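Protein (superoxide dismutase) (Aquifex pyrophilus, PDB 1COJ) catalyses the dismutation of superoxide to hydrogen peroxide and oxygen with one iron ion per subunit, working as a homotetramer. Local coordinates at the interface of chains A and B. Numbering follows the deposited sequence. Chains: chain A/B, Protein (superoxide dismutase).

Contact 1: the interface of chains A and B. Residues chain A 117, 120-121, 124; chain B 54, 57, 62, 64.
The carboxylate of A:Glu117, on helix 111-124, takes B:Arg54 and B:Tyr64 on different oxygens in this part of a two-fold interface of the tetrameric iron/manganese superoxide dismutase. OE2 of A:Glu117 receives the guanidinium NH1 of B:Arg54 at 3.1 Å in a salt bridge that is also an almost straight hydrogen bond. OE2 uses its syn lone pair and lies at the guanidinium edge, in that group's plane, yet the two planes are turned 60° apart, so the pair is not a flat two-pronged one; the second approach, of NH1 to OE1, is weak and bent. OE1 of A:Glu117 instead accepts the phenol OH of B:Tyr64 at 2.8 Å. That donor arrives from above the carboxylate plane, and the ring stands steeply to the carboxylate. With CG turned away from the backbone N (chi1 -161°) and a bend at chi2, A:Glu117 offers both oxygens to chain B. The nearby guanidinium would be expected to favour a charged carboxylate.

Within chain B, the ring of B:Tyr64 turns its CD1 edge to the guanidinium face of B:Arg54, CD1 lying 3.8 Å from that plane over its centre. The bends at chi2 and chi3 of B:Arg54 bring NH1 round to the carboxylate that the phenol OH also meets.

Apolar contacts flank the polar cluster. The methyl of A:Ala120 presses on the arginine stem, CB to CG of B:Arg54 at 3.3 Å, and also meets CE2 of B:Tyr64 at 3.7 Å. A:Ala121 puts its CA at the edge of that ring, in plane, while CB of A:Ala124 touches CD2 of B:Tyr64 at 3.9 Å. CB of B:Ala57 lies 3.9 Å from CA of A:Ala120.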
# COMPACT_ATOMS: atom_id res chain seq x y z
N GLU A 117 -23.45 6.23 7.70
CA GLU A 117 -22.49 5.78 6.71
C GLU A 117 -21.15 6.48 6.91
O GLU A 117 -20.09 5.84 6.85
CB GLU A 117 -23.02 6.04 5.30
CG GLU A 117 -22.33 5.24 4.20
CD GLU A 117 -22.55 3.73 4.33
OE1 GLU A 117 -21.75 2.97 3.77
OE2 GLU A 117 -23.52 3.31 4.99
N ALA A 120 -19.41 5.26 10.08
CA ALA A 120 -18.91 3.92 9.83
C ALA A 120 -17.59 3.96 9.07
O ALA A 120 -16.62 3.29 9.45
CB ALA A 120 -19.94 3.10 9.07
N ALA A 121 -17.54 4.75 8.00
CA ALA A 121 -16.34 4.89 7.19
C ALA A 121 -15.21 5.49 8.02
O ALA A 121 -14.06 5.07 7.90
CB ALA A 121 -16.61 5.76 5.95
N ALA A 124 -13.92 2.74 10.13
CA ALA A 124 -13.32 1.66 9.34
C ALA A 124 -12.01 2.02 8.64
O ALA A 124 -11.25 1.12 8.27
CB ALA A 124 -14.33 1.13 8.32
N ARG B 54 -22.75 -1.97 9.71
CA ARG B 54 -22.11 -0.68 9.95
C ARG B 54 -21.73 -0.43 11.40
O ARG B 54 -20.73 0.24 11.67
CB ARG B 54 -23.00 0.46 9.43
CG ARG B 54 -22.47 1.13 8.17
CD ARG B 54 -23.38 0.96 6.97
NE ARG B 54 -23.41 -0.39 6.42
CZ ARG B 54 -23.50 -0.68 5.13
NH1 ARG B 54 -23.56 0.28 4.21
NH2 ARG B 54 -23.58 -1.95 4.74
N ALA B 57 -18.22 -1.56 12.21
CA ALA B 57 -17.13 -0.92 11.47
C ALA B 57 -15.89 -0.78 12.36
O ALA B 57 -15.95 -0.22 13.46
CB ALA B 57 -17.58 0.43 10.94
N SER B 62 -13.22 -5.63 9.56
CA SER B 62 -14.68 -5.62 9.63
C SER B 62 -15.18 -5.86 8.20
O SER B 62 -14.53 -5.42 7.24
CB SER B 62 -15.22 -4.30 10.20
OG SER B 62 -14.78 -3.18 9.46
N TYR B 64 -17.57 -4.55 6.65
CA TYR B 64 -17.82 -3.26 6.03
C TYR B 64 -16.54 -2.65 5.45
O TYR B 64 -16.52 -2.18 4.30
CB TYR B 64 -18.44 -2.29 7.04
CG TYR B 64 -18.65 -0.90 6.49
CD1 TYR B 64 -19.66 -0.64 5.57
CD2 TYR B 64 -17.82 0.15 6.87
CE1 TYR B 64 -19.84 0.63 5.04
CE2 TYR B 64 -17.99 1.43 6.34
CZ TYR B 64 -18.99 1.66 5.43
OH TYR B 64 -19.12 2.92 4.88

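Contact 2: the interface of chains A and B. Residues chain A 75-76, 79, 83, 158; chain B 136, 154, 211.
The backbone N of B:Thr154 points at the thioether SD of A:Met76 over 3.5 Å, a weak hydrogen bond in a largely apolar part of the subunit interface of this iron/manganese superoxide dismutase. A:Met76 belongs to helix 63-86, which also supplies the iron ligand A:His81. Its chain bends at chi2 and chi3, bringing the sulfur rather than the terminal methyl closest to B:Thr154; CB of the threonine lies 3.7 Å from SD.

One helical turn on, A:Val79 meets B:Phe136 face on. CG1 of A:Val79 sits over the middle of the B:Phe136 ring, 3.6 Å from its centroid, in a CH-pi contact that reaches all six ring carbons at similar distances. The valine has CG1 opposite the backbone N (chi1 173°), which aims this branch at chain B; the other branch, CG2, lies over the rim of the A:Tyr75 ring in its own chain. A:Val79 therefore bridges two aromatic rings, one from each subunit. The phenol OH of A:Tyr75 touches B:Phe136 at the start of its side chain, 3.6 Å from CB, whereas the far end of the phenyl, CZ, meets CD of A:Pro158 at 3.9 Å. Contacts at both ends and over one face should limit how far the phenyl can shift.

CG of the A:Pro158 ring meets the CG2 methyl of B:Thr154 at 3.5 Å, a snug fit. With OG1 opposite its carbonyl carbon (chi1 -68°), B:Thr154 turns that methyl to the proline. Near the chain B carboxyl terminus, B:Ile211 lays CG1 against CD2 of A:Leu83 at 3.8 Å, the two side chains crossing at about a right angle, and its CD1 also approaches CG1 of A:Val79.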
# COMPACT_ATOMS: atom_id res chain seq x y z
N TYR A 75 0.78 16.45 -1.51
CA TYR A 75 -0.22 17.33 -2.09
C TYR A 75 -1.59 17.02 -1.52
O TYR A 75 -2.36 17.94 -1.20
CB TYR A 75 -0.24 17.23 -3.62
CG TYR A 75 -1.12 18.27 -4.27
CD1 TYR A 75 -0.92 19.64 -4.05
CD2 TYR A 75 -2.17 17.89 -5.10
CE1 TYR A 75 -1.75 20.59 -4.64
CE2 TYR A 75 -3.01 18.83 -5.69
CZ TYR A 75 -2.79 20.18 -5.46
OH TYR A 75 -3.62 21.12 -6.03
N MET A 76 -1.91 15.74 -1.39
CA MET A 76 -3.20 15.35 -0.83
C MET A 76 -3.24 15.74 0.64
O MET A 76 -4.28 16.13 1.17
CB MET A 76 -3.46 13.85 -1.00
CG MET A 76 -3.89 13.46 -2.41
SD MET A 76 -5.50 14.14 -2.86
CE MET A 76 -5.05 15.67 -3.70
N VAL A 79 -4.20 19.53 0.47
CA VAL A 79 -5.58 19.69 0.05
C VAL A 79 -6.62 19.18 1.04
O VAL A 79 -7.55 19.90 1.40
CB VAL A 79 -5.82 19.02 -1.34
CG1 VAL A 79 -7.29 19.04 -1.69
CG2 VAL A 79 -5.02 19.76 -2.41
N LEU A 83 -9.43 21.36 3.26
CA LEU A 83 -10.86 21.08 3.17
C LEU A 83 -11.43 20.76 4.56
O LEU A 83 -12.58 21.09 4.87
CB LEU A 83 -11.11 19.91 2.22
CG LEU A 83 -10.84 20.14 0.73
CD1 LEU A 83 -10.81 18.81 -0.01
CD2 LEU A 83 -11.90 21.05 0.14
N PRO A 158 -14.81 16.37 -3.28
CA PRO A 158 -15.05 16.30 -1.83
C PRO A 158 -16.01 17.34 -1.26
O PRO A 158 -15.86 18.53 -1.54
CB PRO A 158 -13.66 16.50 -1.23
CG PRO A 158 -12.71 16.27 -2.38
CD PRO A 158 -13.45 16.85 -3.54
N PHE B 136 -8.20 21.44 -8.03
CA PHE B 136 -7.80 22.32 -6.93
C PHE B 136 -6.85 23.43 -7.34
O PHE B 136 -6.83 24.49 -6.71
CB PHE B 136 -7.22 21.50 -5.77
CG PHE B 136 -8.18 20.46 -5.23
CD1 PHE B 136 -9.35 20.84 -4.58
CD2 PHE B 136 -7.92 19.11 -5.41
CE1 PHE B 136 -10.25 19.88 -4.11
CE2 PHE B 136 -8.81 18.14 -4.95
CZ PHE B 136 -9.98 18.53 -4.30
N THR B 154 -7.31 12.84 -5.54
CA THR B 154 -8.72 13.14 -5.39
C THR B 154 -9.06 14.32 -6.31
O THR B 154 -8.23 15.21 -6.51
CB THR B 154 -9.03 13.55 -3.92
OG1 THR B 154 -8.86 12.42 -3.06
CG2 THR B 154 -10.45 14.07 -3.78
N ILE B 211 -11.43 25.86 -2.65
CA ILE B 211 -10.90 26.05 -1.31
C ILE B 211 -10.62 27.56 -1.25
O ILE B 211 -9.93 28.09 -2.12
CB ILE B 211 -9.58 25.28 -1.09
CG1 ILE B 211 -9.77 23.79 -1.37
CG2 ILE B 211 -9.09 25.49 0.34
CD1 ILE B 211 -8.49 23.00 -1.34

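About 23 Å separates the C-alpha centres of contact 1 and contact 2, which belong to the same two-fold interface. Helix 63-86 serves both: its first turn in chain B enters contact 1, and its second half in chain A lines contact 2. Because the two-fold axis repeats every contact with the chains exchanged, each copy of this helix is gripped at both stretches. Contact 1 contributes charge and hydrogen bonding, contact 2 mainly hydrophobic burial close to a helix segment carrying an iron ligand. Together they probably help to fix the paired subunits within the homotetramer of this hyperthermophile enzyme.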